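Long-range contact in Endonuclease/exonuclease/phosphatase (PDB 3TEB), which is probably a magnesium-dependent nuclease or related hydrolase of the endonuclease/exonuclease/phosphatase family: residues A[22-33]-A[245-254]. Numbering follows the deposited sequence.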
ATOM      1  N   LYS A  22     -17.307   6.753   0.900  1.00 33.32           N
ATOM      2  CA  LYS A  22     -16.104   6.222   0.278  1.00 32.09           C
ATOM      3  C   LYS A  22     -15.505   5.063   1.084  1.00 31.29           C
ATOM      4  O   LYS A  22     -15.151   4.019   0.510  1.00 31.13           O
ATOM      5  CB  LYS A  22     -15.090   7.339   0.044  1.00 31.83           C
ATOM      6  CG  LYS A  22     -15.407   8.170  -1.174  1.00 32.24           C
ATOM      7  CD  LYS A  22     -14.590   9.434  -1.221  1.00 32.61           C
ATOM      8  CE  LYS A  22     -14.814  10.155  -2.542  1.00 33.80           C
ATOM      9  NZ  LYS A  22     -14.305  11.567  -2.561  1.00 34.50           N
ATOM     10  N   ILE A  23     -15.405   5.239   2.407  1.00 30.48           N
ATOM     11  CA  ILE A  23     -15.082   4.121   3.304  1.00 29.93           C
ATOM     12  C   ILE A  23     -16.032   2.954   3.034  1.00 30.58           C
ATOM     13  O   ILE A  23     -15.590   1.833   2.831  1.00 30.52           O
ATOM     14  CB  ILE A  23     -15.153   4.515   4.793  1.00 29.58           C
ATOM     15  CG1 ILE A  23     -13.963   5.385   5.162  1.00 28.91           C
ATOM     16  CG2 ILE A  23     -15.167   3.284   5.680  1.00 29.00           C
ATOM     17  CD1 ILE A  23     -14.136   6.114   6.476  1.00 28.87           C
ATOM     18  N   ASP A  24     -17.330   3.226   2.995  1.00 31.33           N
ATOM     19  CA  ASP A  24     -18.293   2.171   2.786  1.00 32.51           C
ATOM     20  C   ASP A  24     -18.077   1.410   1.473  1.00 32.75           C
ATOM     21  O   ASP A  24     -18.136   0.183   1.465  1.00 32.95           O
ATOM     22  CB  ASP A  24     -19.705   2.714   2.869  1.00 33.22           C
ATOM     23  CG  ASP A  24     -20.703   1.652   3.277  1.00 35.33           C
ATOM     24  OD1 ASP A  24     -20.584   1.155   4.429  1.00 36.55           O
ATOM     25  OD2 ASP A  24     -21.600   1.329   2.450  1.00 36.89           O
ATOM     26  N   ILE A  25     -17.831   2.137   0.379  1.00 32.68           N
ATOM     27  CA  ILE A  25     -17.484   1.541  -0.915  1.00 32.71           C
ATOM     28  C   ILE A  25     -16.288   0.600  -0.754  1.00 32.28           C
ATOM     29  O   ILE A  25     -16.302  -0.541  -1.206  1.00 32.57           O
ATOM     30  CB  ILE A  25     -17.027   2.595  -1.953  1.00 32.74           C
ATOM     31  CG1 ILE A  25     -17.976   3.803  -2.061  1.00 33.44           C
ATOM     32  CG2 ILE A  25     -16.715   1.918  -3.285  1.00 33.06           C
ATOM     33  CD1 ILE A  25     -19.072   3.671  -3.041  1.00 35.30           C
ATOM     34  N   LEU A  26     -15.235   1.101  -0.123  1.00 31.58           N
ATOM     35  CA  LEU A  26     -14.019   0.324   0.057  1.00 31.01           C
ATOM     36  C   LEU A  26     -14.310  -0.944   0.832  1.00 31.35           C
ATOM     37  O   LEU A  26     -13.960  -2.023   0.381  1.00 31.46           O
ATOM     38  CB  LEU A  26     -12.971   1.163   0.778  1.00 30.58           C
ATOM     39  CG  LEU A  26     -11.576   0.629   1.077  1.00 29.97           C
ATOM     40  CD1 LEU A  26     -10.916  -0.035  -0.136  1.00 29.29           C
ATOM     41  CD2 LEU A  26     -10.763   1.822   1.572  1.00 30.05           C
ATOM     42  N   ALA A  27     -14.969  -0.804   1.981  1.00 31.84           N
ATOM     43  CA  ALA A  27     -15.344  -1.936   2.823  1.00 32.87           C
ATOM     44  C   ALA A  27     -16.164  -2.982   2.072  1.00 34.34           C
ATOM     45  O   ALA A  27     -15.746  -4.134   2.005  1.00 34.75           O
ATOM     46  CB  ALA A  27     -16.068  -1.470   4.061  1.00 32.67           C
ATOM     47  N   ARG A  28     -17.297  -2.578   1.493  1.00 35.89           N
ATOM     48  CA  ARG A  28     -18.136  -3.452   0.653  1.00 37.88           C
ATOM     49  C   ARG A  28     -17.368  -4.255  -0.399  1.00 37.98           C
ATOM     50  O   ARG A  28     -17.695  -5.414  -0.674  1.00 38.17           O
ATOM     51  CB  ARG A  28     -19.189  -2.629  -0.085  1.00 38.55           C
ATOM     52  CG  ARG A  28     -20.370  -2.200   0.744  1.00 41.96           C
ATOM     53  CD  ARG A  28     -21.361  -1.399  -0.108  1.00 47.02           C
ATOM     54  NE  ARG A  28     -22.584  -1.089   0.632  1.00 50.95           N
ATOM     55  CZ  ARG A  28     -23.573  -1.956   0.840  1.00 53.64           C
ATOM     56  NH1 ARG A  28     -23.493  -3.196   0.369  1.00 54.97           N
ATOM     57  NH2 ARG A  28     -24.643  -1.587   1.530  1.00 54.83           N
ATOM     58  N   THR A  29     -16.372  -3.612  -1.003  1.00 37.80           N
ATOM     59  CA  THR A  29     -15.583  -4.209  -2.061  1.00 38.12           C
ATOM     60  C   THR A  29     -14.709  -5.290  -1.471  1.00 38.48           C
ATOM     61  O   THR A  29     -14.794  -6.437  -1.883  1.00 39.36           O
ATOM     62  CB  THR A  29     -14.685  -3.172  -2.763  1.00 37.78           C
ATOM     63  OG1 THR A  29     -15.466  -2.034  -3.153  1.00 38.03           O
ATOM     64  CG2 THR A  29     -14.014  -3.787  -3.993  1.00 37.43           C
ATOM     65  N   ILE A  30     -13.871  -4.926  -0.505  1.00 38.39           N
ATOM     66  CA  ILE A  30     -13.032  -5.889   0.192  1.00 38.58           C
ATOM     67  C   ILE A  30     -13.878  -7.097   0.601  1.00 40.29           C
ATOM     68  O   ILE A  30     -13.456  -8.241   0.428  1.00 40.68           O
ATOM     69  CB  ILE A  30     -12.342  -5.244   1.405  1.00 37.90           C
ATOM     70  CG1 ILE A  30     -11.382  -4.139   0.926  1.00 37.08           C
ATOM     71  CG2 ILE A  30     -11.620  -6.297   2.243  1.00 37.23           C
ATOM     72  CD1 ILE A  30     -10.680  -3.347   2.032  1.00 36.07           C
ATOM     73  N   ALA A  31     -15.091  -6.835   1.087  1.00 41.89           N
ATOM     74  CA  ALA A  31     -16.019  -7.882   1.493  1.00 44.01           C
ATOM     75  C   ALA A  31     -16.374  -8.874   0.382  1.00 45.91           C
ATOM     76  O   ALA A  31     -16.359 -10.079   0.609  1.00 46.28           O
ATOM     77  CB  ALA A  31     -17.264  -7.276   2.086  1.00 43.96           C
ATOM     78  N   GLU A  32     -16.692  -8.371  -0.810  1.00 47.86           N
ATOM     79  CA  GLU A  32     -17.060  -9.231  -1.943  1.00 50.32           C
ATOM     80  C   GLU A  32     -15.856 -10.017  -2.417  1.00 49.84           C
ATOM     81  O   GLU A  32     -15.950 -11.219  -2.659  1.00 50.55           O
ATOM     82  CB  GLU A  32     -17.569  -8.424  -3.137  1.00 51.44           C
ATOM     83  CG  GLU A  32     -18.838  -7.585  -2.924  1.00 57.10           C
ATOM     84  CD  GLU A  32     -19.156  -6.689  -4.152  1.00 63.24           C
ATOM     85  OE1 GLU A  32     -18.326  -6.661  -5.099  1.00 65.94           O
ATOM     86  OE2 GLU A  32     -20.226  -6.020  -4.174  1.00 65.12           O
ATOM     87  N   LYS A  33     -14.725  -9.326  -2.537  1.00 48.70           N
ATOM     88  CA  LYS A  33     -13.542  -9.859  -3.207  1.00 47.89           C
ATOM     89  C   LYS A  33     -12.708 -10.778  -2.326  1.00 47.04           C
ATOM     90  O   LYS A  33     -11.991 -11.660  -2.827  1.00 47.14           O
ATOM     91  CB  LYS A  33     -12.705  -8.721  -3.795  1.00 47.53           C
ATOM     92  CG  LYS A  33     -13.444  -8.026  -4.924  1.00 49.16           C
ATOM     93  CD  LYS A  33     -12.566  -7.746  -6.126  1.00 51.68           C
ATOM     94  CE  LYS A  33     -13.390  -7.782  -7.418  1.00 54.51           C
ATOM     95  NZ  LYS A  33     -12.765  -6.931  -8.483  1.00 56.12           N
ATOM     96  N   ILE A 245      -8.593  -0.423  -9.886  1.00 39.22           N
ATOM     97  CA  ILE A 245      -9.896  -0.455  -9.235  1.00 38.59           C
ATOM     98  C   ILE A 245     -10.170   0.891  -8.532  1.00 38.00           C
ATOM     99  O   ILE A 245      -9.226   1.647  -8.207  1.00 37.53           O
ATOM    100  CB  ILE A 245     -10.023  -1.683  -8.284  1.00 38.56           C
ATOM    101  CG1 ILE A 245     -11.423  -1.779  -7.689  1.00 38.30           C
ATOM    102  CG2 ILE A 245      -8.968  -1.654  -7.199  1.00 37.33           C
ATOM    103  CD1 ILE A 245     -11.731  -3.118  -7.093  1.00 38.70           C
ATOM    104  N   PHE A 246     -11.458   1.184  -8.322  1.00 38.35           N
ATOM    105  CA  PHE A 246     -11.943   2.445  -7.729  1.00 37.87           C
ATOM    106  C   PHE A 246     -11.626   3.638  -8.610  1.00 38.70           C
ATOM    107  O   PHE A 246     -11.039   4.616  -8.153  1.00 38.36           O
ATOM    108  CB  PHE A 246     -11.410   2.664  -6.305  1.00 36.45           C
ATOM    109  CG  PHE A 246     -11.633   1.501  -5.393  1.00 35.24           C
ATOM    110  CD1 PHE A 246     -12.905   0.972  -5.218  1.00 34.60           C
ATOM    111  CD2 PHE A 246     -10.573   0.930  -4.706  1.00 33.32           C
ATOM    112  CE1 PHE A 246     -13.114  -0.113  -4.376  1.00 34.62           C
ATOM    113  CE2 PHE A 246     -10.770  -0.153  -3.859  1.00 33.24           C
ATOM    114  CZ  PHE A 246     -12.040  -0.676  -3.689  1.00 33.91           C
ATOM    115  N   ASN A 247     -12.030   3.545  -9.871  1.00 41.12           N
ATOM    116  CA  ASN A 247     -11.722   4.557 -10.867  1.00 42.66           C
ATOM    117  C   ASN A 247     -12.968   4.947 -11.665  1.00 44.62           C
ATOM    118  O   ASN A 247     -12.871   5.357 -12.824  1.00 44.94           O
ATOM    119  CB  ASN A 247     -10.647   4.017 -11.804  1.00 43.05           C
ATOM    120  CG  ASN A 247     -11.110   2.794 -12.582  1.00 44.06           C
ATOM    121  OD1 ASN A 247     -12.155   2.212 -12.295  1.00 44.69           O
ATOM    122  ND2 ASN A 247     -10.331   2.403 -13.576  1.00 44.81           N
ATOM    123  N   ASN A 248     -14.128   4.802 -11.025  1.00 50.03           N
ATOM    124  CA  ASN A 248     -15.463   4.942 -11.644  1.00 53.20           C
ATOM    125  C   ASN A 248     -15.755   4.053 -12.854  1.00 55.21           C
ATOM    126  O   ASN A 248     -16.829   4.173 -13.457  1.00 56.73           O
ATOM    127  CB  ASN A 248     -15.838   6.407 -11.917  1.00 54.07           C
ATOM    128  CG  ASN A 248     -16.117   7.184 -10.637  1.00 54.76           C
ATOM    129  OD1 ASN A 248     -16.586   6.630  -9.635  1.00 54.87           O
ATOM    130  ND2 ASN A 248     -15.829   8.479 -10.666  1.00 56.11           N
ATOM    131  N   LYS A 249     -14.806   3.177 -13.195  1.00 55.27           N
ATOM    132  CA  LYS A 249     -14.997   2.161 -14.230  1.00 56.93           C
ATOM    133  C   LYS A 249     -15.150   0.797 -13.566  1.00 55.73           C
ATOM    134  O   LYS A 249     -16.235   0.228 -13.563  1.00 57.02           O
ATOM    135  CB  LYS A 249     -13.847   2.168 -15.240  1.00 57.56           C
ATOM    136  CG  LYS A 249     -14.080   3.110 -16.417  1.00 61.80           C
ATOM    137  CD  LYS A 249     -12.796   3.444 -17.167  1.00 66.18           C
ATOM    138  CE  LYS A 249     -12.057   4.598 -16.496  1.00 66.93           C
ATOM    139  NZ  LYS A 249     -10.618   4.642 -16.879  1.00 67.83           N
ATOM    140  N   ASN A 250     -14.063   0.288 -12.994  1.00 52.75           N
ATOM    141  CA  ASN A 250     -14.123  -0.868 -12.111  1.00 50.50           C
ATOM    142  C   ASN A 250     -14.277  -0.355 -10.669  1.00 48.68           C
ATOM    143  O   ASN A 250     -13.284  -0.107  -9.975  1.00 47.28           O
ATOM    144  CB  ASN A 250     -12.867  -1.733 -12.311  1.00 49.59           C
ATOM    145  CG  ASN A 250     -12.768  -2.902 -11.330  1.00 47.97           C
ATOM    146  OD1 ASN A 250     -13.750  -3.572 -11.023  1.00 47.80           O
ATOM    147  ND2 ASN A 250     -11.559  -3.157 -10.849  1.00 45.89           N
ATOM    148  N   LYS A 251     -15.533  -0.149 -10.254  1.00 48.62           N
ATOM    149  CA  LYS A 251     -15.879   0.370  -8.910  1.00 47.12           C
ATOM    150  C   LYS A 251     -15.703   1.886  -8.720  1.00 45.95           C
ATOM    151  O   LYS A 251     -14.820   2.496  -9.326  1.00 45.22           O
ATOM    152  CB  LYS A 251     -15.119  -0.388  -7.817  1.00 46.02           C
ATOM    153  CG  LYS A 251     -15.958  -1.343  -7.003  1.00 47.11           C
ATOM    154  CD  LYS A 251     -16.199  -2.654  -7.710  1.00 48.62           C
ATOM    155  CE  LYS A 251     -17.191  -3.475  -6.913  1.00 50.31           C
ATOM    156  NZ  LYS A 251     -17.781  -4.533  -7.755  1.00 52.04           N
ATOM    157  N   GLU A 252     -16.537   2.470  -7.859  1.00 45.58           N
ATOM    158  CA  GLU A 252     -16.520   3.920  -7.571  1.00 45.08           C
ATOM    159  C   GLU A 252     -15.235   4.475  -6.912  1.00 41.68           C
ATOM    160  O   GLU A 252     -14.536   3.746  -6.224  1.00 41.12           O
ATOM    161  CB  GLU A 252     -17.732   4.286  -6.717  1.00 46.89           C
ATOM    162  CG  GLU A 252     -19.052   4.137  -7.447  1.00 53.32           C
ATOM    163  CD  GLU A 252     -20.243   4.026  -6.500  1.00 59.85           C
ATOM    164  OE1 GLU A 252     -20.455   2.934  -5.913  1.00 61.28           O
ATOM    165  OE2 GLU A 252     -20.975   5.031  -6.357  1.00 62.77           O
ATOM    166  N   ILE A 253     -14.950   5.764  -7.117  1.00 39.62           N
ATOM    167  CA  ILE A 253     -13.738   6.423  -6.591  1.00 36.64           C
ATOM    168  C   ILE A 253     -13.760   6.555  -5.053  1.00 35.12           C
ATOM    169  O   ILE A 253     -14.760   6.983  -4.494  1.00 35.86           O
ATOM    170  CB  ILE A 253     -13.517   7.808  -7.285  1.00 36.76           C
ATOM    171  CG1 ILE A 253     -12.841   7.620  -8.644  1.00 37.21           C
ATOM    172  CG2 ILE A 253     -12.665   8.741  -6.444  1.00 35.85           C
ATOM    173  CD1 ILE A 253     -12.613   8.922  -9.435  1.00 37.47           C
ATOM    174  N   VAL A 254     -12.673   6.188  -4.372  1.00 32.91           N
ATOM    175  CA  VAL A 254     -12.618   6.292  -2.897  1.00 31.68           C
ATOM    176  C   VAL A 254     -11.462   7.136  -2.368  1.00 31.30           C
ATOM    177  O   VAL A 254     -11.344   7.357  -1.164  1.00 31.04           O
ATOM    178  CB  VAL A 254     -12.564   4.916  -2.195  1.00 31.20           C
ATOM    179  CG1 VAL A 254     -13.749   4.065  -2.600  1.00 31.67           C
ATOM    180  CG2 VAL A 254     -11.243   4.205  -2.480  1.00 29.91           C
TER
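F246 turns its ring edge to T29, whose CB lies in the ring plane and CG2 3.7 Å from CZ, while CD1 of L26 approaches CE2 obliquely at 3.7 Å. Near K22, V254, beta-branched and slim enough to settle beside the helix backbone, sets CG1 3.7 Å from CB of I25. CD1 of I25 also reaches the carboxylate end of E252. I245 packs CD1 on CG2 of T29 and lays CG1 over one face of the F246 ring. At the outer margin E32 and K251 form a long, weak salt bridge, OE1 to NZ 3.4 Å.

T29 has OG1 anti to its carbonyl carbon (chi1 -51°), which turns the hydroxyl back to I25 O at 2.6 Å. Replacing T29 with alanine would probably leave a gap beside CE1 and CZ of F246 and lose that hydroxyl bond. K33 reaches from the helix toward CD1 of I245, its ammonium paired with E261. In the loop, N247 OD1 accepts from K249 N, an Asx turn, and from N250 N.

Mainly apolar packing, including the aliphatic chain of K22 along I253 and V254, thus joins the helix to the loop between strands 239-245 and 259-264 of the DNase I-like fold, shortly before the magnesium ligand D256; the ammonium of K22 is held by E16 and E17.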